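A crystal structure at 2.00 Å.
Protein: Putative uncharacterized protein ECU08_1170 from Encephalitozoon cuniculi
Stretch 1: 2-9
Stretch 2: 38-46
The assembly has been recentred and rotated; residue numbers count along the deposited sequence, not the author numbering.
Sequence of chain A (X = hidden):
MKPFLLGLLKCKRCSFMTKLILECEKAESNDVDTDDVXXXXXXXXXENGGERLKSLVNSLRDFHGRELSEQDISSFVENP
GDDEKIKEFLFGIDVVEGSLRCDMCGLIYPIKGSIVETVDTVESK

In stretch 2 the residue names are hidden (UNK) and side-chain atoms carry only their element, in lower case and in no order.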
# COMPACT_ATOMS: atom_id res chain seq x y z
N LYS A 2 5.31 -6.03 -8.91
CA LYS A 2 5.95 -7.28 -8.56
C LYS A 2 4.91 -8.25 -7.98
O LYS A 2 3.99 -7.84 -7.29
CB LYS A 2 7.07 -7.03 -7.55
CG LYS A 2 8.08 -5.99 -8.02
CD LYS A 2 9.06 -5.67 -6.92
CE LYS A 2 10.18 -4.76 -7.41
NZ LYS A 2 11.16 -4.50 -6.33
N PRO A 3 5.05 -9.54 -8.30
CA PRO A 3 4.02 -10.51 -7.91
C PRO A 3 3.76 -10.63 -6.40
O PRO A 3 2.70 -11.12 -6.02
CB PRO A 3 4.54 -11.82 -8.51
CG PRO A 3 5.29 -11.36 -9.75
CD PRO A 3 5.95 -10.07 -9.35
N PHE A 4 4.68 -10.19 -5.54
CA PHE A 4 4.40 -10.27 -4.10
C PHE A 4 3.19 -9.43 -3.73
O PHE A 4 2.56 -9.67 -2.70
CB PHE A 4 5.62 -9.89 -3.25
CG PHE A 4 5.74 -8.42 -2.98
CD1 PHE A 4 5.20 -7.87 -1.82
CD2 PHE A 4 6.38 -7.58 -3.87
CE1 PHE A 4 5.30 -6.52 -1.56
CE2 PHE A 4 6.49 -6.22 -3.62
CZ PHE A 4 5.95 -5.69 -2.46
N LEU A 5 2.86 -8.46 -4.58
CA LEU A 5 1.69 -7.60 -4.33
C LEU A 5 0.39 -8.41 -4.31
O LEU A 5 -0.61 -7.98 -3.75
CB LEU A 5 1.59 -6.47 -5.35
CG LEU A 5 2.48 -5.25 -5.06
CD1 LEU A 5 2.03 -4.05 -5.88
CD2 LEU A 5 2.42 -4.92 -3.58
N LEU A 6 0.41 -9.59 -4.93
CA LEU A 6 -0.76 -10.46 -4.91
C LEU A 6 -1.13 -10.92 -3.50
O LEU A 6 -2.23 -11.43 -3.29
CB LEU A 6 -0.58 -11.67 -5.82
CG LEU A 6 -1.02 -11.46 -7.27
CD1 LEU A 6 -0.72 -12.70 -8.04
CD2 LEU A 6 -2.51 -11.16 -7.32
N GLY A 7 -0.22 -10.76 -2.54
CA GLY A 7 -0.57 -11.02 -1.16
C GLY A 7 -1.26 -9.84 -0.47
O GLY A 7 -1.80 -9.98 0.63
N LEU A 8 -1.25 -8.68 -1.12
CA LEU A 8 -1.64 -7.43 -0.46
C LEU A 8 -2.88 -6.78 -1.09
O LEU A 8 -3.53 -5.94 -0.48
CB LEU A 8 -0.48 -6.43 -0.52
CG LEU A 8 0.60 -6.68 0.54
CD1 LEU A 8 1.98 -6.38 0.01
CD2 LEU A 8 0.30 -5.87 1.78
N LEU A 9 -3.19 -7.16 -2.32
CA LEU A 9 -4.28 -6.52 -3.02
C LEU A 9 -5.54 -7.36 -2.88
O LEU A 9 -5.47 -8.56 -2.70
CB LEU A 9 -3.94 -6.34 -4.50
CG LEU A 9 -2.96 -5.24 -4.92
CD1 LEU A 9 -2.42 -5.50 -6.31
CD2 LEU A 9 -3.64 -3.88 -4.87
N UNK A 38 12.81 -7.48 1.81
CA UNK A 38 11.83 -8.18 1.00
C UNK A 38 10.98 -9.06 1.89
O UNK A 38 11.24 -10.24 2.04
c UNK A 38 12.52 -9.05 -0.05
c UNK A 38 13.05 -8.29 -1.26
c UNK A 38 15.14 -9.44 -2.05
c UNK A 38 13.66 -9.23 -2.30
n UNK A 38 15.91 -8.21 -2.42
N UNK A 39 9.97 -8.47 2.50
CA UNK A 39 9.04 -9.22 3.32
C UNK A 39 7.76 -9.46 2.53
O UNK A 39 7.23 -8.53 1.91
c UNK A 39 8.74 -8.44 4.59
c UNK A 39 7.83 -9.23 5.50
c UNK A 39 9.86 -7.32 6.55
c UNK A 39 10.05 -8.09 5.29
N UNK A 40 7.28 -10.70 2.51
CA UNK A 40 5.98 -11.01 1.90
C UNK A 40 5.05 -11.83 2.79
O UNK A 40 5.46 -12.38 3.82
c UNK A 40 6.15 -11.65 0.52
c UNK A 40 6.39 -15.44 0.21
c UNK A 40 5.88 -14.14 0.21
c UNK A 40 8.55 -14.59 0.85
c UNK A 40 6.70 -13.06 0.54
c UNK A 40 7.73 -15.67 0.53
c UNK A 40 8.04 -13.30 0.84
N UNK A 41 3.78 -11.90 2.41
CA UNK A 41 2.75 -12.61 3.17
C UNK A 41 2.74 -14.08 2.79
O UNK A 41 1.92 -14.53 1.96
o UNK A 41 1.45 -9.99 4.27
c UNK A 41 1.45 -10.47 3.13
n UNK A 41 1.53 -9.71 2.04
c UNK A 41 1.40 -11.96 2.92
N UNK A 42 3.67 -14.82 3.38
CA UNK A 42 3.91 -16.21 3.03
C UNK A 42 2.64 -17.06 2.96
O UNK A 42 2.44 -17.78 1.99
c UNK A 42 4.95 -16.82 3.97
c UNK A 42 6.35 -16.33 3.67
n UNK A 42 9.81 -17.31 4.93
c UNK A 42 8.78 -16.60 4.14
c UNK A 42 7.37 -16.85 4.67
N UNK A 43 1.79 -16.95 3.97
CA UNK A 43 0.56 -17.74 4.00
C UNK A 43 -0.31 -17.56 2.75
O UNK A 43 -1.03 -18.49 2.34
c UNK A 43 -0.93 -16.09 5.21
n UNK A 43 -1.52 -13.98 5.23
c UNK A 43 -0.45 -14.84 5.34
c UNK A 43 -0.25 -17.42 5.25
n UNK A 43 -2.29 -15.97 5.02
c UNK A 43 -2.62 -14.69 5.03
N UNK A 44 -0.25 -16.38 2.13
CA UNK A 44 -1.05 -16.12 0.94
C UNK A 44 -0.57 -17.00 -0.21
O UNK A 44 -1.34 -17.35 -1.11
c UNK A 44 -0.99 -14.64 0.54
c UNK A 44 -4.21 -12.86 0.65
c UNK A 44 -1.69 -13.68 1.51
s UNK A 44 -3.45 -14.03 1.77
N UNK A 45 0.71 -17.36 -0.16
CA UNK A 45 1.33 -18.12 -1.23
C UNK A 45 1.50 -19.61 -0.90
O UNK A 45 1.92 -20.39 -1.75
c UNK A 45 2.64 -14.97 -1.34
c UNK A 45 2.66 -17.46 -1.64
c UNK A 45 2.49 -16.06 -2.17
c UNK A 45 1.97 -14.55 -3.98
c UNK A 45 2.14 -15.84 -3.49
c UNK A 45 2.13 -13.47 -3.13
c UNK A 45 2.47 -13.68 -1.82
N UNK A 46 1.16 -20.00 0.33
CA UNK A 46 1.23 -21.41 0.73
C UNK A 46 -0.12 -22.09 0.62
O UNK A 46 -0.21 -23.23 0.16
o UNK A 46 1.01 -20.89 3.14
c UNK A 46 1.78 -21.63 2.19
c UNK A 46 3.25 -21.26 2.30
O HOH W 1 2.79 -10.48 -0.19

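Position 38 has five side-chain atoms, four carbons in a row ending in a nitrogen. The chain is unbranched and touches nothing on stretch 1. This is Lys38.

Position 39 has four carbons, forked at the first, with one arm two carbons long. The CA-to-CB bond points away from stretch 1, and the side chain stays clear of it. Its backbone O lies 4.3 Å from Phe4 CD1. The fork with its longer arm identifies Ile39.

Position 40 has one carbon followed by a ring of six carbons. Its CB meets Phe4 CB at 4.2 Å, an apolar contact, while the ring leads away from stretch 1. This is Phe40, with chi1 in the p well.

Position 41 has two carbons, the second carrying one oxygen and one nitrogen. The CA-to-CB bond points toward stretch 1, and the end of the side chain lies by Gly7 and Leu8. A short amide of this kind is Asn41. The amide is probably turned over in the model, so its O and N are not assigned roles here.

Position 42 has four carbons in a row ending in a nitrogen, out of reach of stretch 1. It is Lys42, and its NZ is hydrogen-bonded elsewhere in the structure.

Position 43 has one carbon and a five-membered ring of three carbons and two nitrogens. The ring makes no contact with stretch 1. This is His43.

Position 44 has two carbons, a sulfur and a final carbon, unbranched. Its last carbon comes close to Gly7 O. The thioether is Met44, with CE 3.8 Å from Gly7 O.

Position 45 has one carbon and a six-carbon ring. The ring end reaches the 3-10 segment of stretch 1. This is Phe45. Its CZ is 3.6 Å from Gly7 N and 4.2 Å from Leu6 CB. The carbonyl oxygens of Pro3 and Phe4 lie at the ring edge, each 3.8 Å from Phe45 CZ.

Position 46 has one carbon carrying one oxygen and one carbon, out of reach of stretch 1. It is Thr46, whose OG1 donates a hydrogen bond to His43 O at 3.2 Å.

The contact works by packing, with no direct hydrogen bond between the stretches. Gly7 lets stretch 2 come close: Gly7 CA and Met44 CA are 5.5 Å apart. An ideal CB on Gly7 would lie only 3.2 Å from Phe45 CE1. Water 1 provides a polar link, donating to Phe4 O at 2.6 Å and accepting from Asn41 N at 3.1 Å. Together the stretches bury 344 Å².

Stretch 2 38-46: KIFNKHMFT
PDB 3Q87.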